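Long-range contact in sulfonate ABC transporter, periplasmic sulfonate-binding protein SsuA (PDB 3UIF), which probably captures sulfonates or related sulfate esters in the periplasm and delivers them to an ABC importer: residues A[95-103]-A[257-265]. Residues are numbered along the deposited sequence; the frame is centred on the assembly and turned at random.
With GOL (glycerol), chain D.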
loop_
_atom_site.group_PDB
_atom_site.type_symbol
_atom_site.label_atom_id
_atom_site.label_comp_id
_atom_site.label_asym_id
_atom_site.label_seq_id
_atom_site.Cartn_x
_atom_site.Cartn_y
_atom_site.Cartn_z
ATOM N N TRP A 95 -0.793 -0.956 7.648
ATOM C CA TRP A 95 -1.467 -2.163 7.201
ATOM C C TRP A 95 -0.519 -3.257 6.732
ATOM O O TRP A 95 -0.945 -4.316 6.267
ATOM C CB TRP A 95 -2.535 -1.834 6.160
ATOM C CG TRP A 95 -2.047 -1.297 4.824
ATOM C CD1 TRP A 95 -0.763 -1.378 4.277
ATOM C CD2 TRP A 95 -2.847 -0.611 3.799
ATOM N NE1 TRP A 95 -0.719 -0.799 3.039
ATOM C CE2 TRP A 95 -1.929 -0.330 2.681
ATOM C CE3 TRP A 95 -4.188 -0.223 3.691
ATOM C CZ2 TRP A 95 -2.350 0.328 1.522
ATOM C CZ3 TRP A 95 -4.599 0.430 2.515
ATOM C CH2 TRP A 95 -3.696 0.696 1.458
ATOM N N GLY A 96 0.777 -3.005 6.859
ATOM C CA GLY A 96 1.784 -3.939 6.418
ATOM C C GLY A 96 2.331 -3.563 5.058
ATOM O O GLY A 96 2.490 -2.369 4.725
ATOM N N THR A 97 2.634 -4.571 4.256
ATOM C CA THR A 97 3.179 -4.288 2.955
ATOM C C THR A 97 2.177 -4.700 1.935
ATOM O O THR A 97 1.771 -5.859 1.847
ATOM C CB THR A 97 4.545 -4.944 2.704
ATOM O OG1 THR A 97 4.550 -6.260 3.268
ATOM C CG2 THR A 97 5.658 -4.111 3.334
ATOM N N THR A 98 1.750 -3.726 1.157
ATOM C CA THR A 98 0.620 -3.968 0.311
ATOM C C THR A 98 0.987 -4.688 -1.010
ATOM O O THR A 98 0.291 -5.628 -1.398
ATOM C CB THR A 98 -0.293 -2.712 0.227
ATOM O OG1 THR A 98 -1.533 -3.047 -0.403
ATOM C CG2 THR A 98 0.364 -1.549 -0.469
ATOM N N SER A 99 2.110 -4.311 -1.646
ATOM C CA SER A 99 2.469 -4.868 -2.956
ATOM C C SER A 99 3.960 -5.016 -3.225
ATOM O O SER A 99 4.762 -4.144 -2.859
ATOM C CB SER A 99 1.909 -3.972 -4.069
ATOM O OG SER A 99 0.710 -3.335 -3.669
ATOM N N ASN A 100 4.329 -6.093 -3.911
ATOM C CA ASN A 100 5.630 -6.158 -4.553
ATOM C C ASN A 100 5.605 -5.390 -5.884
ATOM O O ASN A 100 4.533 -5.022 -6.396
ATOM C CB ASN A 100 6.070 -7.615 -4.784
ATOM C CG ASN A 100 6.353 -8.358 -3.489
ATOM O OD1 ASN A 100 7.321 -8.062 -2.773
ATOM N ND2 ASN A 100 5.509 -9.339 -3.184
ATOM N N SER A 101 6.786 -5.131 -6.434
ATOM C CA SER A 101 6.891 -4.630 -7.796
ATOM C C SER A 101 7.703 -5.590 -8.617
ATOM O O SER A 101 8.418 -6.421 -8.066
ATOM C CB SER A 101 7.504 -3.246 -7.833
ATOM O OG SER A 101 6.712 -2.359 -7.080
ATOM N N TYR A 102 7.586 -5.474 -9.933
ATOM C CA TYR A 102 8.066 -6.504 -10.853
ATOM C C TYR A 102 8.612 -5.873 -12.127
ATOM O O TYR A 102 8.015 -4.928 -12.659
ATOM C CB TYR A 102 6.905 -7.443 -11.224
ATOM C CG TYR A 102 6.221 -8.111 -10.052
ATOM C CD1 TYR A 102 5.191 -7.482 -9.348
ATOM C CD2 TYR A 102 6.607 -9.377 -9.643
ATOM C CE1 TYR A 102 4.579 -8.094 -8.274
ATOM C CE2 TYR A 102 6.001 -10.004 -8.565
ATOM C CZ TYR A 102 4.986 -9.363 -7.891
ATOM O OH TYR A 102 4.407 -10.031 -6.848
ATOM N N LEU A 103 9.729 -6.399 -12.616
ATOM C CA LEU A 103 10.245 -6.052 -13.941
ATOM C C LEU A 103 9.949 -7.196 -14.884
ATOM O O LEU A 103 10.309 -8.351 -14.622
ATOM C CB LEU A 103 11.743 -5.761 -13.903
ATOM C CG LEU A 103 12.409 -5.183 -15.160
ATOM C CD1 LEU A 103 11.845 -3.830 -15.575
ATOM C CD2 LEU A 103 13.912 -5.080 -14.950
ATOM N N ARG A 257 -0.258 -15.330 -6.196
ATOM C CA ARG A 257 1.150 -15.308 -6.577
ATOM C C ARG A 257 1.900 -14.120 -6.004
ATOM O O ARG A 257 3.116 -14.176 -5.809
ATOM C CB ARG A 257 1.291 -15.377 -8.087
ATOM C CG ARG A 257 1.297 -16.810 -8.544
ATOM C CD ARG A 257 1.357 -16.887 -10.042
ATOM N NE ARG A 257 0.060 -16.570 -10.613
ATOM C CZ ARG A 257 -0.183 -16.563 -11.912
ATOM N NH1 ARG A 257 0.796 -16.854 -12.756
ATOM N NH2 ARG A 257 -1.390 -16.263 -12.364
ATOM N N GLU A 258 1.164 -13.050 -5.737
ATOM C CA GLU A 258 1.709 -11.873 -5.077
ATOM C C GLU A 258 2.373 -12.238 -3.732
ATOM O O GLU A 258 3.363 -11.611 -3.341
ATOM C CB GLU A 258 0.611 -10.788 -4.932
ATOM C CG GLU A 258 0.847 -9.686 -3.895
ATOM C CD GLU A 258 2.058 -8.805 -4.187
ATOM O OE1 GLU A 258 2.430 -7.996 -3.312
ATOM O OE2 GLU A 258 2.659 -8.891 -5.270
ATOM N N TYR A 259 1.851 -13.268 -3.062
ATOM C CA TYR A 259 2.383 -13.723 -1.775
ATOM C C TYR A 259 3.300 -14.932 -1.885
ATOM O O TYR A 259 3.856 -15.389 -0.905
ATOM C CB TYR A 259 1.239 -13.988 -0.791
ATOM C CG TYR A 259 0.468 -12.730 -0.530
ATOM C CD1 TYR A 259 0.872 -11.853 0.466
ATOM C CD2 TYR A 259 -0.619 -12.370 -1.329
ATOM C CE1 TYR A 259 0.197 -10.678 0.696
ATOM C CE2 TYR A 259 -1.296 -11.183 -1.114
ATOM C CZ TYR A 259 -0.884 -10.341 -0.095
ATOM O OH TYR A 259 -1.540 -9.151 0.147
ATOM N N ASP A 260 3.481 -15.435 -3.091
ATOM C CA ASP A 260 4.251 -16.649 -3.317
ATOM C C ASP A 260 5.759 -16.373 -3.291
ATOM O O ASP A 260 6.227 -15.410 -3.905
ATOM C CB ASP A 260 3.865 -17.210 -4.670
ATOM C CG ASP A 260 3.442 -18.631 -4.586
ATOM O OD1 ASP A 260 4.333 -19.534 -4.668
ATOM O OD2 ASP A 260 2.208 -18.837 -4.431
ATOM N N GLN A 261 6.512 -17.206 -2.576
ATOM C CA GLN A 261 7.977 -17.139 -2.615
ATOM C C GLN A 261 8.582 -15.769 -2.227
ATOM O O GLN A 261 9.701 -15.427 -2.609
ATOM C CB GLN A 261 8.511 -17.642 -3.968
ATOM C CG GLN A 261 7.975 -19.016 -4.352
ATOM C CD GLN A 261 8.781 -19.691 -5.445
ATOM O OE1 GLN A 261 8.739 -19.287 -6.609
ATOM N NE2 GLN A 261 9.523 -20.748 -5.073
ATOM N N ASP A 262 7.841 -15.025 -1.419
ATOM C CA ASP A 262 8.239 -13.702 -0.953
ATOM C C ASP A 262 9.241 -13.825 0.219
ATOM O O ASP A 262 9.218 -14.818 0.949
ATOM C CB ASP A 262 6.970 -12.946 -0.524
ATOM C CG ASP A 262 7.131 -11.419 -0.543
ATOM O OD1 ASP A 262 8.273 -10.881 -0.570
ATOM O OD2 ASP A 262 6.075 -10.749 -0.499
ATOM N N ASN A 263 10.125 -12.842 0.392
ATOM C CA ASN A 263 11.006 -12.842 1.567
ATOM C C ASN A 263 10.323 -12.318 2.839
ATOM O O ASN A 263 10.953 -12.170 3.885
ATOM C CB ASN A 263 12.331 -12.110 1.300
ATOM C CG ASN A 263 12.150 -10.650 0.923
ATOM O OD1 ASN A 263 11.035 -10.121 0.833
ATOM N ND2 ASN A 263 13.261 -9.997 0.672
ATOM N N VAL A 264 9.032 -12.032 2.718
ATOM C CA VAL A 264 8.193 -11.643 3.846
ATOM C C VAL A 264 7.015 -12.624 3.941
ATOM O O VAL A 264 6.253 -12.791 2.981
ATOM C CB VAL A 264 7.688 -10.190 3.687
ATOM C CG1 VAL A 264 6.790 -9.812 4.855
ATOM C CG2 VAL A 264 8.860 -9.214 3.567
ATOM N N SER A 265 6.890 -13.288 5.084
ATOM C CA SER A 265 5.842 -14.281 5.302
ATOM C C SER A 265 4.447 -13.683 5.216
ATOM O O SER A 265 4.278 -12.468 5.228
ATOM C CB SER A 265 6.016 -14.946 6.662
ATOM O OG SER A 265 5.492 -14.138 7.683
HETATM C C1 GOL D . -2.663 -5.946 2.492
HETATM O O1 GOL D . -2.997 -4.554 2.643
HETATM C C2 GOL D . -1.715 -6.393 3.604
HETATM O O2 GOL D . -0.724 -5.381 3.853
HETATM C C3 GOL D . -1.024 -7.644 3.131
HETATM O O3 GOL D . -0.459 -7.389 1.850
#
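Glu258 extends its carboxylate to Asn100 and Tyr102 and illustrates how one carboxylate can serve two donors on an irregular chain. From CB the side chain leaves with CG anti to the backbone N (chi1 161°); CG lies over one face of the Tyr259 ring, offset toward its rim, and a bend at chi2 (64°) then turns CD toward residues 95-103. There OE1 accepts the backbone N-H of Asn100, N to OE1 2.8 Å, through its syn lone pair and also forms a salt bridge with Arg269. OE2 receives the hydroxyl of Tyr102, OH to OE2 2.6 Å, nearly in line with its C-O bond and at the edge of the ring. Residues 95-103 cross from strand 89-94 in one sheet to strand 102-106 in the other, consistent with one of the connections between the two alpha/beta lobes of a periplasmic binding protein. A glutamine in place of Glu258 would probably leave Arg269 without its charged mate here and cost either the Asn100 N-H or the Tyr102 hydroxyl its acceptor. Beside it, Asn100 ND2 donates a nearly straight hydrogen bond (172°) to Asp262 OD2, 3.1 Å away, arriving from above the carboxylate plane, while Lys199 and Arg269 make salt bridges to that oxygen and Thr191 holds Asn100 OD1.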